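Local coordinates for peptidase S9 prolyl oligopeptidase catalytic domain-containing protein (Pyrococcus horikoshii, PDB 4HXG) that acts as a self-compartmentalizing hexameric serine protease of the acylaminoacyl peptidase type, probably cleaving peptides inside the assembly, at residues 380-385 / 460-465. The protein carries 1 engineered substitution. Numbering follows the deposited sequence.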
ATOM      1  N   VAL F 380      53.407   1.620  11.818  1.00 47.30           N
ATOM      2  CA  VAL F 380      53.388   0.437  10.972  1.00 52.35           C
ATOM      3  C   VAL F 380      52.205  -0.470  11.282  1.00 54.71           C
ATOM      4  O   VAL F 380      51.889  -0.731  12.446  1.00 57.51           O
ATOM      5  CB  VAL F 380      54.680  -0.382  11.141  1.00 57.27           C
ATOM      6  CG1 VAL F 380      54.653  -1.617  10.243  1.00 57.78           C
ATOM      7  CG2 VAL F 380      55.898   0.483  10.843  1.00 59.15           C
ATOM      8  N   ILE F 381      51.552  -0.947  10.228  1.00 50.35           N
ATOM      9  CA  ILE F 381      50.494  -1.927  10.373  1.00 45.37           C
ATOM     10  C   ILE F 381      50.933  -3.219   9.718  1.00 41.42           C
ATOM     11  O   ILE F 381      51.364  -3.220   8.562  1.00 41.86           O
ATOM     12  CB  ILE F 381      49.186  -1.451   9.722  1.00 46.14           C
ATOM     13  CG1 ILE F 381      48.714  -0.146  10.366  1.00 46.00           C
ATOM     14  CG2 ILE F 381      48.102  -2.523   9.842  1.00 45.22           C
ATOM     15  CD1 ILE F 381      47.446   0.400   9.769  1.00 44.04           C
ATOM     16  N   VAL F 382      50.827  -4.310  10.466  1.00 37.70           N
ATOM     17  CA  VAL F 382      51.194  -5.625   9.974  1.00 38.81           C
ATOM     18  C   VAL F 382      49.945  -6.428   9.676  1.00 43.57           C
ATOM     19  O   VAL F 382      49.239  -6.822  10.598  1.00 47.96           O
ATOM     20  CB  VAL F 382      51.974  -6.407  11.039  1.00 37.49           C
ATOM     21  CG1 VAL F 382      52.244  -7.828  10.556  1.00 37.73           C
ATOM     22  CG2 VAL F 382      53.258  -5.691  11.388  1.00 35.13           C
ATOM     23  N   PHE F 383      49.676  -6.686   8.401  1.00 44.09           N
ATOM     24  CA  PHE F 383      48.535  -7.513   8.013  1.00 44.48           C
ATOM     25  C   PHE F 383      48.907  -8.991   7.984  1.00 46.68           C
ATOM     26  O   PHE F 383      50.001  -9.353   7.558  1.00 48.13           O
ATOM     27  CB  PHE F 383      48.008  -7.113   6.633  1.00 42.23           C
ATOM     28  CG  PHE F 383      47.341  -5.768   6.593  1.00 36.39           C
ATOM     29  CD1 PHE F 383      45.971  -5.668   6.544  1.00 32.53           C
ATOM     30  CD2 PHE F 383      48.088  -4.608   6.582  1.00 34.73           C
ATOM     31  CE1 PHE F 383      45.360  -4.442   6.494  1.00 32.61           C
ATOM     32  CE2 PHE F 383      47.474  -3.375   6.534  1.00 34.41           C
ATOM     33  CZ  PHE F 383      46.111  -3.292   6.490  1.00 31.75           C
ATOM     34  N   VAL F 384      47.982  -9.840   8.418  1.00 46.38           N
ATOM     35  CA  VAL F 384      48.194 -11.281   8.402  1.00 46.03           C
ATOM     36  C   VAL F 384      47.042 -11.951   7.682  1.00 46.62           C
ATOM     37  O   VAL F 384      45.905 -11.910   8.148  1.00 46.61           O
ATOM     38  CB  VAL F 384      48.279 -11.854   9.832  1.00 45.67           C
ATOM     39  CG1 VAL F 384      48.378 -13.373   9.795  1.00 43.08           C
ATOM     40  CG2 VAL F 384      49.461 -11.254  10.568  1.00 47.91           C
ATOM     41  N   HIS F 385      47.335 -12.576   6.548  1.00 49.37           N
ATOM     42  CA  HIS F 385      46.292 -13.203   5.739  1.00 48.76           C
ATOM     43  C   HIS F 385      45.616 -14.403   6.404  1.00 48.46           C
ATOM     44  O   HIS F 385      46.170 -15.033   7.305  1.00 48.79           O
ATOM     45  CB  HIS F 385      46.803 -13.555   4.331  1.00 51.01           C
ATOM     46  CG  HIS F 385      47.805 -14.671   4.289  1.00 54.50           C
ATOM     47  ND1 HIS F 385      47.496 -15.967   4.640  1.00 54.11           N
ATOM     48  CD2 HIS F 385      49.099 -14.691   3.887  1.00 55.97           C
ATOM     49  CE1 HIS F 385      48.559 -16.733   4.475  1.00 54.66           C
ATOM     50  NE2 HIS F 385      49.545 -15.984   4.017  1.00 54.91           N
ATOM     51  N   ILE F 460      53.829  -0.179  16.269  1.00 51.09           N
ATOM     52  CA  ILE F 460      53.570  -1.227  15.305  1.00 48.17           C
ATOM     53  C   ILE F 460      52.295  -1.910  15.731  1.00 49.62           C
ATOM     54  O   ILE F 460      52.220  -2.462  16.831  1.00 48.05           O
ATOM     55  CB  ILE F 460      54.691  -2.293  15.258  1.00 46.38           C
ATOM     56  CG1 ILE F 460      56.035  -1.681  14.854  1.00 46.33           C
ATOM     57  CG2 ILE F 460      54.327  -3.395  14.276  1.00 44.38           C
ATOM     58  CD1 ILE F 460      57.164  -2.713  14.709  1.00 43.65           C
ATOM     59  N   GLY F 461      51.289  -1.858  14.866  1.00 51.06           N
ATOM     60  CA  GLY F 461      50.048  -2.564  15.100  1.00 48.22           C
ATOM     61  C   GLY F 461      49.981  -3.809  14.247  1.00 47.31           C
ATOM     62  O   GLY F 461      50.787  -3.997  13.331  1.00 47.10           O
ATOM     63  N   ILE F 462      49.003  -4.656  14.541  1.00 46.54           N
ATOM     64  CA  ILE F 462      48.800  -5.886  13.794  1.00 44.37           C
ATOM     65  C   ILE F 462      47.298  -6.114  13.628  1.00 42.90           C
ATOM     66  O   ILE F 462      46.517  -5.852  14.542  1.00 42.65           O
ATOM     67  CB  ILE F 462      49.486  -7.083  14.501  1.00 44.96           C
ATOM     68  CG1 ILE F 462      49.532  -8.311  13.589  1.00 47.26           C
ATOM     69  CG2 ILE F 462      48.811  -7.398  15.832  1.00 43.52           C
ATOM     70  CD1 ILE F 462      50.326  -9.481  14.173  1.00 47.00           C
ATOM     71  N   THR F 463      46.886  -6.565  12.450  1.00 43.24           N
ATOM     72  CA  THR F 463      45.470  -6.817  12.201  1.00 45.81           C
ATOM     73  C   THR F 463      45.288  -7.950  11.197  1.00 45.63           C
ATOM     74  O   THR F 463      46.140  -8.172  10.334  1.00 43.33           O
ATOM     75  CB  THR F 463      44.733  -5.548  11.700  1.00 44.05           C
ATOM     76  OG1 THR F 463      43.314  -5.773  11.698  1.00 41.53           O
ATOM     77  CG2 THR F 463      45.209  -5.166  10.299  1.00 42.61           C
ATOM     78  N   GLY F 464      44.175  -8.666  11.318  1.00 46.24           N
ATOM     79  CA  GLY F 464      43.913  -9.790  10.442  1.00 47.21           C
ATOM     80  C   GLY F 464      42.491 -10.294  10.547  1.00 48.19           C
ATOM     81  O   GLY F 464      41.825 -10.088  11.558  1.00 49.55           O
ATOM     82  N   ILE F 465      42.039 -10.969   9.495  1.00 47.27           N
ATOM     83  CA  ILE F 465      40.708 -11.562   9.445  1.00 46.10           C
ATOM     84  C   ILE F 465      40.847 -13.078   9.428  1.00 47.03           C
ATOM     85  O   ILE F 465      41.796 -13.609   8.855  1.00 48.50           O
ATOM     86  CB  ILE F 465      39.962 -11.113   8.168  1.00 44.03           C
ATOM     87  CG1 ILE F 465      39.816  -9.588   8.135  1.00 43.45           C
ATOM     88  CG2 ILE F 465      38.602 -11.783   8.062  1.00 40.60           C
ATOM     89  CD1 ILE F 465      39.627  -9.025   6.742  1.00 41.35           C
TER
HETATM   90  O   HOH W   1      43.467 -10.943   7.149  1.00 47.23           O
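Val380 and Gly461 begin a run of four backbone hydrogen bonds that joins segments 380-385 and 460-465 as parallel neighbours. Gly461 N donates to Val380 O at 2.7 Å, and Gly461 O receives Val382 N at 2.9 Å; the pattern repeats two residues further along, where Thr463 N gives to Val382 O at 3.0 Å and Thr463 O takes Val384 N at 3.1 Å. Alternate residues of each strand thus supply both donor and acceptor, as parallel pairing requires. Past the last bond Val384 O and Ile465 N are too far apart to bond directly, and a water joins them, donating to the first and accepting from the second.

This pair belongs to the central sheet of the alpha/beta-hydrolase fold, in which strands 378-384 and 459-465 are neighbours, with 409-413 and 484-488 flanking them, and helices pack on both faces.

Apolar contacts divide between those two faces. On one, Val380, Val382, Val384, Ile460 and Ile462 meet across the strands; Ile462 and Val384 reach helix 467-478, and Val380 and Val382 also touch Val411. Val382 CG2 meets Ile460 CG2 at 3.8 Å, while Ile462, its CG1 anti to the backbone N (chi1 -168°), extends CG1 against Val382 CB and carries CD1 on to Val384 CG2, 4.1 Å away.

The other face is gathered around the methyl of Thr463. With OG1 anti to the backbone N (chi1 -170°), CG2 falls between N and the carbonyl carbon and lies over one face of the Phe383 ring, displaced toward its CD1-CE1 rim, a CH-pi contact 4.1 Å from the centroid. The same methyl touches Ile381 CG2. Phe596 and Phe600 of helix 586-605 pack on this cluster, and the buried hydroxyl is satisfied by Ile486 O of the next strand.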